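Long-range contacts in Tol-Pal system protein TolB (Acinetobacter baumannii, PDB 7MX5), which probably serves as the periplasmic component of the Tol-Pal system, which is thought to support outer membrane invagination during cell division and outer membrane integrity: residues P15-V20 with Y70-Q75; A54-Q59 with Q95-N100; L49-A54 with S61-A66; P30-D35 with M116-I121. All coordinates share one frame; numbering follows the deposited sequence.

Interaction 1 of 4, residues P15-V20 with Y70-Q75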
loop_
_atom_site.group_PDB
_atom_site.type_symbol
_atom_site.label_atom_id
_atom_site.label_comp_id
_atom_site.label_asym_id
_atom_site.label_seq_id
_atom_site.Cartn_x
_atom_site.Cartn_y
_atom_site.Cartn_z
ATOM N N PRO A 15 -21.563 -9.283 1.273
ATOM C CA PRO A 15 -22.756 -8.510 1.637
ATOM C C PRO A 15 -22.841 -7.228 0.822
ATOM O O PRO A 15 -21.828 -6.637 0.442
ATOM C CB PRO A 15 -22.564 -8.214 3.128
ATOM C CG PRO A 15 -21.500 -9.129 3.601
ATOM C CD PRO A 15 -20.708 -9.603 2.429
ATOM N N LYS A 16 -24.070 -6.810 0.544
ATOM C CA LYS A 16 -24.328 -5.615 -0.244
ATOM C C LYS A 16 -24.654 -4.441 0.670
ATOM O O LYS A 16 -25.275 -4.603 1.722
ATOM C CB LYS A 16 -25.474 -5.852 -1.231
ATOM C CG LYS A 16 -25.440 -7.223 -1.890
ATOM C CD LYS A 16 -26.677 -7.467 -2.738
ATOM C CE LYS A 16 -26.444 -8.579 -3.753
ATOM N NZ LYS A 16 -25.248 -9.404 -3.421
ATOM N N ILE A 17 -24.218 -3.254 0.264
ATOM C CA ILE A 17 -24.415 -2.034 1.036
ATOM C C ILE A 17 -25.144 -1.035 0.151
ATOM O O ILE A 17 -24.562 -0.493 -0.797
ATOM C CB ILE A 17 -23.090 -1.449 1.543
ATOM C CG1 ILE A 17 -22.288 -2.510 2.297
ATOM C CG2 ILE A 17 -23.349 -0.244 2.433
ATOM C CD1 ILE A 17 -20.867 -2.094 2.588
ATOM N N ALA A 18 -26.415 -0.789 0.456
ATOM C CA ALA A 18 -27.166 0.245 -0.239
ATOM C C ALA A 18 -26.733 1.614 0.268
ATOM O O ALA A 18 -26.602 1.826 1.477
ATOM C CB ALA A 18 -28.668 0.052 -0.032
ATOM N N ILE A 19 -26.496 2.539 -0.656
ATOM C CA ILE A 19 -26.115 3.903 -0.317
ATOM C C ILE A 19 -27.100 4.840 -1.006
ATOM O O ILE A 19 -27.060 5.004 -2.231
ATOM C CB ILE A 19 -24.660 4.221 -0.707
ATOM C CG1 ILE A 19 -24.369 5.715 -0.554
ATOM C CG2 ILE A 19 -24.331 3.715 -2.114
ATOM C CD1 ILE A 19 -22.993 6.106 -1.036
ATOM N N VAL A 20 -27.999 5.428 -0.228
ATOM C CA VAL A 20 -28.984 6.352 -0.797
ATOM C C VAL A 20 -28.275 7.638 -1.210
ATOM O O VAL A 20 -27.478 8.179 -0.421
ATOM C CB VAL A 20 -30.094 6.638 0.214
ATOM C CG1 VAL A 20 -31.017 7.732 -0.303
ATOM C CG2 VAL A 20 -30.876 5.369 0.519
ATOM N N TYR A 70 -27.311 -3.720 4.788
ATOM C CA TYR A 70 -26.709 -2.468 5.232
ATOM C C TYR A 70 -27.132 -1.332 4.313
ATOM O O TYR A 70 -27.081 -1.466 3.086
ATOM C CB TYR A 70 -25.181 -2.581 5.272
ATOM C CG TYR A 70 -24.688 -3.749 6.095
ATOM C CD1 TYR A 70 -24.941 -3.815 7.460
ATOM C CD2 TYR A 70 -23.978 -4.788 5.510
ATOM C CE1 TYR A 70 -24.497 -4.882 8.218
ATOM C CE2 TYR A 70 -23.529 -5.860 6.260
ATOM C CZ TYR A 70 -23.791 -5.901 7.613
ATOM O OH TYR A 70 -23.346 -6.966 8.365
ATOM N N VAL A 71 -27.549 -0.217 4.913
ATOM C CA VAL A 71 -27.990 0.965 4.183
ATOM C C VAL A 71 -27.252 2.178 4.730
ATOM O O VAL A 71 -27.117 2.337 5.949
ATOM C CB VAL A 71 -29.518 1.167 4.289
ATOM C CG1 VAL A 71 -29.963 2.334 3.417
ATOM C CG2 VAL A 71 -30.254 -0.106 3.906
ATOM N N VAL A 72 -26.777 3.035 3.829
ATOM C CA VAL A 72 -26.034 4.239 4.185
ATOM C C VAL A 72 -26.827 5.452 3.718
ATOM O O VAL A 72 -27.260 5.509 2.560
ATOM C CB VAL A 72 -24.624 4.240 3.566
ATOM C CG1 VAL A 72 -23.909 5.549 3.868
ATOM C CG2 VAL A 72 -23.820 3.058 4.075
ATOM N N THR A 73 -27.016 6.415 4.615
ATOM C CA THR A 73 -27.706 7.657 4.307
ATOM C C THR A 73 -26.804 8.837 4.645
ATOM O O THR A 73 -25.839 8.707 5.403
ATOM C CB THR A 73 -29.027 7.768 5.077
ATOM O OG1 THR A 73 -28.832 7.332 6.428
ATOM C CG2 THR A 73 -30.090 6.901 4.424
ATOM N N GLY A 74 -27.123 9.996 4.074
ATOM C CA GLY A 74 -26.289 11.163 4.281
ATOM C C GLY A 74 -26.995 12.456 3.948
ATOM O O GLY A 74 -27.972 12.484 3.193
ATOM N N GLN A 75 -26.474 13.538 4.524
ATOM C CA GLN A 75 -26.981 14.886 4.307
ATOM C C GLN A 75 -25.798 15.837 4.222
ATOM O O GLN A 75 -24.921 15.813 5.089
ATOM C CB GLN A 75 -27.926 15.315 5.436
ATOM C CG GLN A 75 -28.740 16.562 5.130
ATOM C CD GLN A 75 -30.208 16.401 5.476
ATOM O OE1 GLN A 75 -30.932 15.647 4.828
ATOM N NE2 GLN A 75 -30.656 17.119 6.499
#

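Interaction 2 of 4, residues A54-Q59 with Q95-N100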
loop_
_atom_site.group_PDB
_atom_site.type_symbol
_atom_site.label_atom_id
_atom_site.label_comp_id
_atom_site.label_asym_id
_atom_site.label_seq_id
_atom_site.Cartn_x
_atom_site.Cartn_y
_atom_site.Cartn_z
ATOM N N ALA A 54 -33.510 8.145 4.546
ATOM C CA ALA A 54 -32.746 9.370 4.737
ATOM C C ALA A 54 -32.201 9.386 6.161
ATOM O O ALA A 54 -32.204 8.367 6.859
ATOM C CB ALA A 54 -33.610 10.601 4.436
ATOM N N ILE A 55 -31.727 10.557 6.592
ATOM C CA ILE A 55 -31.160 10.702 7.926
ATOM C C ILE A 55 -32.256 10.528 8.968
ATOM O O ILE A 55 -33.290 11.208 8.925
ATOM C CB ILE A 55 -30.468 12.065 8.070
ATOM C CG1 ILE A 55 -29.134 12.070 7.321
ATOM C CG2 ILE A 55 -30.260 12.410 9.539
ATOM C CD1 ILE A 55 -28.112 11.112 7.889
ATOM N N ASN A 56 -32.032 9.610 9.910
ATOM C CA ASN A 56 -32.958 9.323 11.004
ATOM C C ASN A 56 -34.347 8.933 10.508
ATOM O O ASN A 56 -35.337 9.102 11.228
ATOM C CB ASN A 56 -33.052 10.504 11.977
ATOM C CG ASN A 56 -31.806 10.656 12.829
ATOM O OD1 ASN A 56 -30.916 9.807 12.804
ATOM N ND2 ASN A 56 -31.739 11.741 13.591
ATOM N N GLN A 57 -34.440 8.411 9.285
ATOM C CA GLN A 57 -35.701 7.916 8.734
ATOM C C GLN A 57 -35.378 6.710 7.859
ATOM O O GLN A 57 -34.947 6.866 6.712
ATOM C CB GLN A 57 -36.434 8.994 7.943
ATOM C CG GLN A 57 -37.721 8.502 7.293
ATOM C CD GLN A 57 -37.736 8.710 5.790
ATOM O OE1 GLN A 57 -37.641 9.838 5.306
ATOM N NE2 GLN A 57 -37.850 7.617 5.044
ATOM N N ILE A 58 -35.579 5.515 8.405
ATOM C CA ILE A 58 -35.389 4.277 7.658
ATOM C C ILE A 58 -36.266 3.201 8.280
ATOM O O ILE A 58 -36.370 3.095 9.506
ATOM C CB ILE A 58 -33.902 3.853 7.620
ATOM C CG1 ILE A 58 -33.725 2.593 6.770
ATOM C CG2 ILE A 58 -33.351 3.651 9.027
ATOM C CD1 ILE A 58 -32.288 2.292 6.416
ATOM N N GLN A 59 -36.916 2.416 7.426
ATOM C CA GLN A 59 -37.739 1.289 7.850
ATOM C C GLN A 59 -37.139 0.021 7.260
ATOM O O GLN A 59 -36.970 -0.080 6.040
ATOM C CB GLN A 59 -39.193 1.472 7.411
ATOM C CG GLN A 59 -39.875 2.678 8.043
ATOM C CD GLN A 59 -41.007 2.291 8.976
ATOM O OE1 GLN A 59 -41.219 1.110 9.256
ATOM N NE2 GLN A 59 -41.737 3.286 9.466
ATOM N N GLN A 95 -31.553 -3.780 13.201
ATOM C CA GLN A 95 -32.445 -2.621 13.259
ATOM C C GLN A 95 -31.868 -1.521 14.150
ATOM O O GLN A 95 -32.544 -0.975 15.025
ATOM C CB GLN A 95 -33.847 -3.027 13.720
ATOM C CG GLN A 95 -34.734 -3.557 12.604
ATOM C CD GLN A 95 -36.207 -3.525 12.960
ATOM O OE1 GLN A 95 -36.949 -2.652 12.510
ATOM N NE2 GLN A 95 -36.640 -4.483 13.772
ATOM N N GLN A 96 -30.600 -1.193 13.914
ATOM C CA GLN A 96 -29.922 -0.160 14.681
ATOM C C GLN A 96 -28.865 0.495 13.806
ATOM O O GLN A 96 -28.455 -0.051 12.778
ATOM C CB GLN A 96 -29.284 -0.728 15.954
ATOM C CG GLN A 96 -28.118 -1.666 15.692
ATOM C CD GLN A 96 -27.680 -2.411 16.935
ATOM O OE1 GLN A 96 -28.413 -3.248 17.461
ATOM N NE2 GLN A 96 -26.478 -2.112 17.413
ATOM N N TYR A 97 -28.426 1.677 14.229
ATOM C CA TYR A 97 -27.395 2.419 13.520
ATOM C C TYR A 97 -26.018 1.946 13.964
ATOM O O TYR A 97 -25.727 1.899 15.163
ATOM C CB TYR A 97 -27.536 3.922 13.766
ATOM C CG TYR A 97 -28.668 4.566 13.002
ATOM C CD1 TYR A 97 -28.598 4.727 11.625
ATOM C CD2 TYR A 97 -29.805 5.017 13.659
ATOM C CE1 TYR A 97 -29.630 5.316 10.921
ATOM C CE2 TYR A 97 -30.842 5.608 12.964
ATOM C CZ TYR A 97 -30.749 5.754 11.596
ATOM O OH TYR A 97 -31.778 6.341 10.898
ATOM N N LEU A 98 -25.178 1.591 12.994
ATOM C CA LEU A 98 -23.782 1.292 13.279
ATOM C C LEU A 98 -22.922 2.544 13.295
ATOM O O LEU A 98 -21.889 2.570 13.974
ATOM C CB LEU A 98 -23.233 0.298 12.251
ATOM C CG LEU A 98 -23.865 -1.095 12.274
ATOM C CD1 LEU A 98 -23.087 -2.054 11.389
ATOM C CD2 LEU A 98 -23.949 -1.623 13.698
ATOM N N LEU A 99 -23.329 3.583 12.567
ATOM C CA LEU A 99 -22.635 4.862 12.558
ATOM C C LEU A 99 -23.654 5.988 12.498
ATOM O O LEU A 99 -24.692 5.866 11.844
ATOM C CB LEU A 99 -21.672 4.983 11.370
ATOM C CG LEU A 99 -20.519 3.985 11.264
ATOM C CD1 LEU A 99 -19.892 4.054 9.881
ATOM C CD2 LEU A 99 -19.479 4.247 12.343
ATOM N N ASN A 100 -23.350 7.082 13.195
ATOM C CA ASN A 100 -24.126 8.322 13.110
ATOM C C ASN A 100 -23.134 9.456 13.375
ATOM O O ASN A 100 -22.954 9.886 14.516
ATOM C CB ASN A 100 -25.288 8.343 14.091
ATOM C CG ASN A 100 -26.042 9.661 14.073
ATOM O OD1 ASN A 100 -26.666 10.020 13.073
ATOM N ND2 ASN A 100 -25.987 10.391 15.182
#

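Interaction 3 of 4, residues L49-A54 with S61-A66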
loop_
_atom_site.group_PDB
_atom_site.type_symbol
_atom_site.label_atom_id
_atom_site.label_comp_id
_atom_site.label_asym_id
_atom_site.label_seq_id
_atom_site.Cartn_x
_atom_site.Cartn_y
_atom_site.Cartn_z
ATOM N N LEU A 49 -32.592 1.197 -6.531
ATOM C CA LEU A 49 -32.881 1.044 -5.110
ATOM C C LEU A 49 -34.321 0.592 -4.890
ATOM O O LEU A 49 -35.229 1.040 -5.596
ATOM C CB LEU A 49 -32.638 2.352 -4.366
ATOM C CG LEU A 49 -31.444 2.292 -3.415
ATOM C CD1 LEU A 49 -30.165 2.173 -4.206
ATOM C CD2 LEU A 49 -31.409 3.518 -2.524
ATOM N N PRO A 50 -34.532 -0.291 -3.910
ATOM C CA PRO A 50 -35.880 -0.802 -3.635
ATOM C C PRO A 50 -36.706 0.041 -2.679
ATOM O O PRO A 50 -37.906 -0.228 -2.535
ATOM C CB PRO A 50 -35.581 -2.173 -3.015
ATOM C CG PRO A 50 -34.322 -1.923 -2.246
ATOM C CD PRO A 50 -33.510 -0.974 -3.097
ATOM N N ALA A 51 -36.115 1.035 -2.021
ATOM C CA ALA A 51 -36.834 1.838 -1.040
ATOM C C ALA A 51 -36.265 3.252 -1.056
ATOM O O ALA A 51 -35.467 3.611 -1.927
ATOM C CB ALA A 51 -36.754 1.195 0.350
ATOM N N ASN A 52 -36.678 4.057 -0.078
ATOM C CA ASN A 52 -36.244 5.448 0.033
ATOM C C ASN A 52 -36.070 5.773 1.510
ATOM O O ASN A 52 -37.052 5.813 2.258
ATOM C CB ASN A 52 -37.251 6.394 -0.622
ATOM C CG ASN A 52 -36.709 7.800 -0.784
ATOM O OD1 ASN A 52 -35.505 7.999 -0.951
ATOM N ND2 ASN A 52 -37.598 8.785 -0.737
ATOM N N ALA A 53 -34.827 6.000 1.928
ATOM C CA ALA A 53 -34.504 6.322 3.310
ATOM C C ALA A 53 -33.645 7.579 3.350
ATOM O O ALA A 53 -33.114 8.030 2.332
ATOM C CB ALA A 53 -33.784 5.158 4.003
ATOM N N ALA A 54 -33.510 8.145 4.546
ATOM C CA ALA A 54 -32.746 9.370 4.737
ATOM C C ALA A 54 -32.201 9.386 6.161
ATOM O O ALA A 54 -32.204 8.367 6.859
ATOM C CB ALA A 54 -33.610 10.601 4.436
ATOM N N SER A 61 -38.181 -3.071 7.002
ATOM C CA SER A 61 -38.992 -4.117 6.386
ATOM C C SER A 61 -38.739 -4.222 4.889
ATOM O O SER A 61 -38.783 -5.325 4.331
ATOM C CB SER A 61 -40.475 -3.861 6.653
ATOM O OG SER A 61 -40.934 -2.729 5.935
ATOM N N ASP A 62 -38.468 -3.099 4.225
ATOM C CA ASP A 62 -38.295 -3.090 2.778
ATOM C C ASP A 62 -36.872 -3.411 2.348
ATOM O O ASP A 62 -36.671 -3.930 1.243
ATOM C CB ASP A 62 -38.707 -1.728 2.212
ATOM C CG ASP A 62 -39.989 -1.208 2.830
ATOM O OD1 ASP A 62 -40.936 -2.006 2.995
ATOM O OD2 ASP A 62 -40.049 -0.004 3.155
ATOM N N TRP A 63 -35.879 -3.112 3.186
ATOM C CA TRP A 63 -34.504 -3.444 2.839
ATOM C C TRP A 63 -34.211 -4.924 3.030
ATOM O O TRP A 63 -33.397 -5.489 2.290
ATOM C CB TRP A 63 -33.532 -2.596 3.656
ATOM C CG TRP A 63 -33.708 -1.138 3.409
ATOM C CD1 TRP A 63 -34.349 -0.241 4.210
ATOM C CD2 TRP A 63 -33.259 -0.406 2.263
ATOM N NE1 TRP A 63 -34.315 1.009 3.642
ATOM C CE2 TRP A 63 -33.651 0.935 2.446
ATOM C CE3 TRP A 63 -32.556 -0.752 1.106
ATOM C CZ2 TRP A 63 -33.366 1.928 1.513
ATOM C CZ3 TRP A 63 -32.273 0.236 0.181
ATOM C CH2 TRP A 63 -32.677 1.561 0.390
ATOM N N GLN A 64 -34.854 -5.570 4.005
ATOM C CA GLN A 64 -34.751 -7.021 4.087
ATOM C C GLN A 64 -35.374 -7.669 2.861
ATOM O O GLN A 64 -34.829 -8.637 2.317
ATOM C CB GLN A 64 -35.413 -7.542 5.365
ATOM C CG GLN A 64 -35.079 -9.005 5.663
ATOM C CD GLN A 64 -36.030 -10.018 5.030
ATOM O OE1 GLN A 64 -36.683 -9.756 4.023
ATOM N NE2 GLN A 64 -36.052 -11.213 5.594
ATOM N N ALA A 65 -36.524 -7.152 2.420
ATOM C CA ALA A 65 -37.244 -7.757 1.303
ATOM C C ALA A 65 -36.362 -7.861 0.067
ATOM O O ALA A 65 -36.431 -8.849 -0.673
ATOM C CB ALA A 65 -38.507 -6.953 0.998
ATOM N N ALA A 66 -35.522 -6.857 -0.169
ATOM C CA ALA A 66 -34.582 -6.872 -1.278
ATOM C C ALA A 66 -33.262 -7.540 -0.919
ATOM O O ALA A 66 -32.305 -7.448 -1.695
ATOM C CB ALA A 66 -34.326 -5.447 -1.770
#

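Interaction 4 of 4, residues P30-D35 with M116-I121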
loop_
_atom_site.group_PDB
_atom_site.type_symbol
_atom_site.label_atom_id
_atom_site.label_comp_id
_atom_site.label_asym_id
_atom_site.label_seq_id
_atom_site.Cartn_x
_atom_site.Cartn_y
_atom_site.Cartn_z
ATOM N N PRO A 30 -20.927 9.125 -4.620
ATOM C CA PRO A 30 -20.344 8.222 -5.627
ATOM C C PRO A 30 -18.940 7.767 -5.272
ATOM O O PRO A 30 -18.571 6.627 -5.578
ATOM C CB PRO A 30 -20.358 9.054 -6.917
ATOM C CG PRO A 30 -21.311 10.149 -6.683
ATOM C CD PRO A 30 -21.350 10.406 -5.216
ATOM N N ILE A 31 -18.148 8.627 -4.629
ATOM C CA ILE A 31 -16.826 8.219 -4.166
ATOM C C ILE A 31 -16.947 7.150 -3.087
ATOM O O ILE A 31 -16.189 6.172 -3.073
ATOM C CB ILE A 31 -16.038 9.444 -3.667
ATOM C CG1 ILE A 31 -15.729 10.391 -4.827
ATOM C CG2 ILE A 31 -14.756 9.012 -2.969
ATOM C CD1 ILE A 31 -15.174 11.731 -4.391
ATOM N N VAL A 32 -17.906 7.314 -2.171
ATOM C CA VAL A 32 -18.112 6.319 -1.124
ATOM C C VAL A 32 -18.585 5.001 -1.725
ATOM O O VAL A 32 -18.099 3.924 -1.356
ATOM C CB VAL A 32 -19.104 6.849 -0.073
ATOM C CG1 VAL A 32 -19.418 5.773 0.955
ATOM C CG2 VAL A 32 -18.547 8.094 0.599
ATOM N N GLU A 33 -19.538 5.064 -2.658
ATOM C CA GLU A 33 -20.008 3.854 -3.325
ATOM C C GLU A 33 -18.887 3.173 -4.100
ATOM O O GLU A 33 -18.848 1.940 -4.182
ATOM C CB GLU A 33 -21.175 4.194 -4.253
ATOM C CG GLU A 33 -21.719 3.017 -5.045
ATOM C CD GLU A 33 -22.785 3.435 -6.038
ATOM O OE1 GLU A 33 -23.171 4.622 -6.028
ATOM O OE2 GLU A 33 -23.236 2.580 -6.828
ATOM N N THR A 34 -17.965 3.956 -4.664
ATOM C CA THR A 34 -16.835 3.369 -5.376
ATOM C C THR A 34 -15.840 2.738 -4.409
ATOM O O THR A 34 -15.287 1.668 -4.690
ATOM C CB THR A 34 -16.147 4.429 -6.236
ATOM O OG1 THR A 34 -17.124 5.100 -7.043
ATOM C CG2 THR A 34 -15.101 3.789 -7.136
ATOM N N ASP A 35 -15.599 3.386 -3.268
ATOM C CA ASP A 35 -14.688 2.826 -2.275
ATOM C C ASP A 35 -15.217 1.506 -1.730
ATOM O O ASP A 35 -14.484 0.514 -1.650
ATOM C CB ASP A 35 -14.470 3.825 -1.138
ATOM C CG ASP A 35 -13.658 5.031 -1.563
ATOM O OD1 ASP A 35 -12.897 4.926 -2.547
ATOM O OD2 ASP A 35 -13.781 6.087 -0.907
ATOM N N MET A 116 -12.752 9.021 4.034
ATOM C CA MET A 116 -12.939 8.958 5.479
ATOM C C MET A 116 -14.269 8.303 5.830
ATOM O O MET A 116 -14.337 7.450 6.723
ATOM C CB MET A 116 -12.855 10.360 6.084
ATOM C CG MET A 116 -11.448 10.925 6.160
ATOM S SD MET A 116 -11.424 12.725 6.086
ATOM C CE MET A 116 -10.982 13.130 7.774
ATOM N N VAL A 117 -15.341 8.698 5.138
ATOM C CA VAL A 117 -16.645 8.079 5.361
ATOM C C VAL A 117 -16.581 6.587 5.065
ATOM O O VAL A 117 -17.091 5.762 5.834
ATOM C CB VAL A 117 -17.720 8.780 4.509
ATOM C CG1 VAL A 117 -19.042 8.033 4.597
ATOM C CG2 VAL A 117 -17.886 10.226 4.950
ATOM N N SER A 118 -15.943 6.217 3.953
ATOM C CA SER A 118 -15.813 4.807 3.606
ATOM C C SER A 118 -14.934 4.061 4.600
ATOM O O SER A 118 -15.180 2.881 4.878
ATOM C CB SER A 118 -15.248 4.669 2.194
ATOM O OG SER A 118 -15.964 5.479 1.277
ATOM N N ASP A 119 -13.907 4.722 5.139
ATOM C CA ASP A 119 -13.073 4.090 6.156
ATOM C C ASP A 119 -13.878 3.784 7.412
ATOM O O ASP A 119 -13.680 2.743 8.050
ATOM C CB ASP A 119 -11.880 4.985 6.492
ATOM C CG ASP A 119 -10.697 4.753 5.573
ATOM O OD1 ASP A 119 -10.844 4.002 4.587
ATOM O OD2 ASP A 119 -9.617 5.322 5.837
ATOM N N ALA A 120 -14.797 4.680 7.780
ATOM C CA ALA A 120 -15.620 4.453 8.963
ATOM C C ALA A 120 -16.645 3.353 8.720
ATOM O O ALA A 120 -16.940 2.561 9.624
ATOM C CB ALA A 120 -16.311 5.751 9.380
ATOM N N ILE A 121 -17.204 3.290 7.508
ATOM C CA ILE A 121 -18.150 2.228 7.177
ATOM C C ILE A 121 -17.459 0.872 7.220
ATOM O O ILE A 121 -17.995 -0.100 7.764
ATOM C CB ILE A 121 -18.791 2.492 5.801
ATOM C CG1 ILE A 121 -19.641 3.764 5.840
ATOM C CG2 ILE A 121 -19.631 1.300 5.363
ATOM C CD1 ILE A 121 -20.231 4.141 4.497
#

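Interaction 1 of 4, residues P15-V20 with Y70-Q75
Ala18 and Val72 lie at the middle of a parallel strand pairing between 16-19 and 70-75. Three backbone hydrogen bonds hold it. Ala18 N donates to Tyr70 O at 2.8 Å, and Val72 N returns a bond to Ala18 O at 2.7 Å. Val20 N then gives to Val72 O at 2.9 Å. Weaker CA-H...O contacts fill in between; in the shortest, Val71 CA lies 3.2 Å from Ala18 O. The strand directions differ by 24°, a modest twist.

The apolar contacts split between the two sheet faces. On one face Ile17 CG2 meets Val72 CG2 at 3.7 Å. Chi1 of -53° puts Ile17 CG1 beside the backbone N, and CG2, anti to that N, is the branch that meets Val72. On the other face the Ala18 CB to Val71 CG2 contact is longer, 4.2 Å. Before the strand begins, Pro15 CB comes up at the edge of the Tyr70 ring, 4.0 Å from CE2.

In the mixed sheet of the amino-terminal domain, strand 16-19 runs between 43-45 and 70-78. Ile17, Ile19 and Val72 face helices 29-37 and 110-126. Ala18 and Val71 point the other way, toward Ile68 and Ile58 in the loops flanking helix 60-65.

Interaction 2 of 4, residues A54-Q59 with Q95-N100
Asn56, in a type II beta turn from Ala54 to Gln57, faces Tyr97 on a strand that turns a corner at Leu98. The turn is closed by Ala54 N to Gln57 O at 2.9 Å and by the longer Gln57 N to Ala54 O bond at 3.3 Å. Asn56 takes a positive phi of 57°, as expected at the third position of such a turn. At the corner Leu98 and Leu99 both face Leu89, a classic beta bulge in the edge strand 96-105.

Tyr97 bridges the surface between the two segments. Its hydroxyl reaches the turn backbone, with OH 3.2 Å from Asn56 CA. The Asn56 side chain crosses that of Tyr97 at about a right angle, its amide plane turned 57° from the ring. The Ile58 and Tyr97 side chains run antiparallel as they pass. Ile58 CG2 lies between its own backbone N and carbonyl carbon, and it touches Tyr97 OH at 3.6 Å. The ring of Tyr97 also packs edge-to-face with Tyr90 on the adjoining strand.

The polar ends have partners on strand 83-91. Asn100 OD1 takes a hydrogen bond from His86 NE2. Gln88 NE2 hydrogen-bonds both Asn56 OD1 and Asn100 OD1, which lie 4.3 Å apart.

Interaction 3 of 4, residues L49-A54 with S61-A66
Trp63 meets Leu49, Pro50, Ala51 and Ala53 with its indole. Chi1 (-61°) puts its CG beside the backbone N, anti to the carbonyl carbon, and chi2 (102°) fixes the turn of the ring about the CB-CG bond. The ring projects from the short helix into the bend of the 49-54 loop. Ala51 CB sits over one face of the indole, offset toward the rim. It is a CH-pi contact, with CB 4.0 Å from the centroid of the six-membered ring of Trp63. Leu49 comes in at the edge instead, near the ring plane, with CD2 3.7 Å from Trp63 CH2.

Pro50 crosses the indole at about a right angle and places CD 3.7 Å from Trp63 CZ3. The same proline ring touches Ala66, just after the helix, where Pro50 CG packs on Ala66 CB at 3.6 Å. Ala53 CB is looser, 4.1 Å from Trp63 CZ2. Asp62 adds its CB against Ala51 CB at 4.0 Å. No hydrogen bond joins the two segments, so this is apolar packing around one buried tryptophan.

Trp63 and Ala53 also rest on strand 70-78, through Val71 and Thr73. Ile58 touches both as well. Helix 60-65 and the preceding loop are thereby packed together on the sheet face that carries Val71.

Interaction 4 of 4, residues P30-D35 with M116-I121
Val32 and Ser118 are the closest CA pair of segments 30-35 and 116-121, 5.5 Å apart. The segment axes come within 9.0 Å and cross at -43°. Val32 straddles the serine: CG1 lies 3.5 Å from Ser118 OG, while its other methyl, CG2, meets Val117 CG1 at 4.0 Å. The CG1 branch, anti to the backbone N (chi1 175°), also touches Ile121 CD1. Asp35, one helical turn on, packs CB against Ser118 CB at 3.5 Å. The Ser118 side chain thus lies against both Val32 and Asp35.

Thr34, on the flank of helix 29-37, is exposed and takes no part in the contact. Its OG1 donates to Pro30 O at 2.6 Å, and the Thr34 backbone N reaches that oxygen from the opposite face of the carbonyl plane.

The buried polar groups at the crossing are satisfied mainly by neighbours. Ser118 OG bonds to Gly114 O, one turn back in its helix. Asp35 OD2 lies 3.1 Å from Ser118 OG but is hydrogen-bonded to His115 ND1, and OD1 forms a salt bridge with Arg38. With both oxygens engaged, the Asp35 carboxylate is probably ionised despite its burial.

In the fold
From the N terminus, strand 16-19 pairs with strand 70-78, and interaction 1 closes the first loop. Helix 29-37 lies inside that loop but pairs with helix 110-126 beyond it, so interactions 1 and 4 cross. Interaction 3 falls wholly within the spans of both 1 and 4, folding the 49-54 loop onto helix 60-65. Interaction 2 lies within the span of 4 but crosses 1 and 3, and shares Ala54 with interaction 3. Interactions 2 and 3 join the loop and short helix to one side of the mixed sheet. Interaction 4 joins the two longer helices on its other side. Val72 of interaction 1 touches Ile121 of interaction 4, where sheet and helix meet.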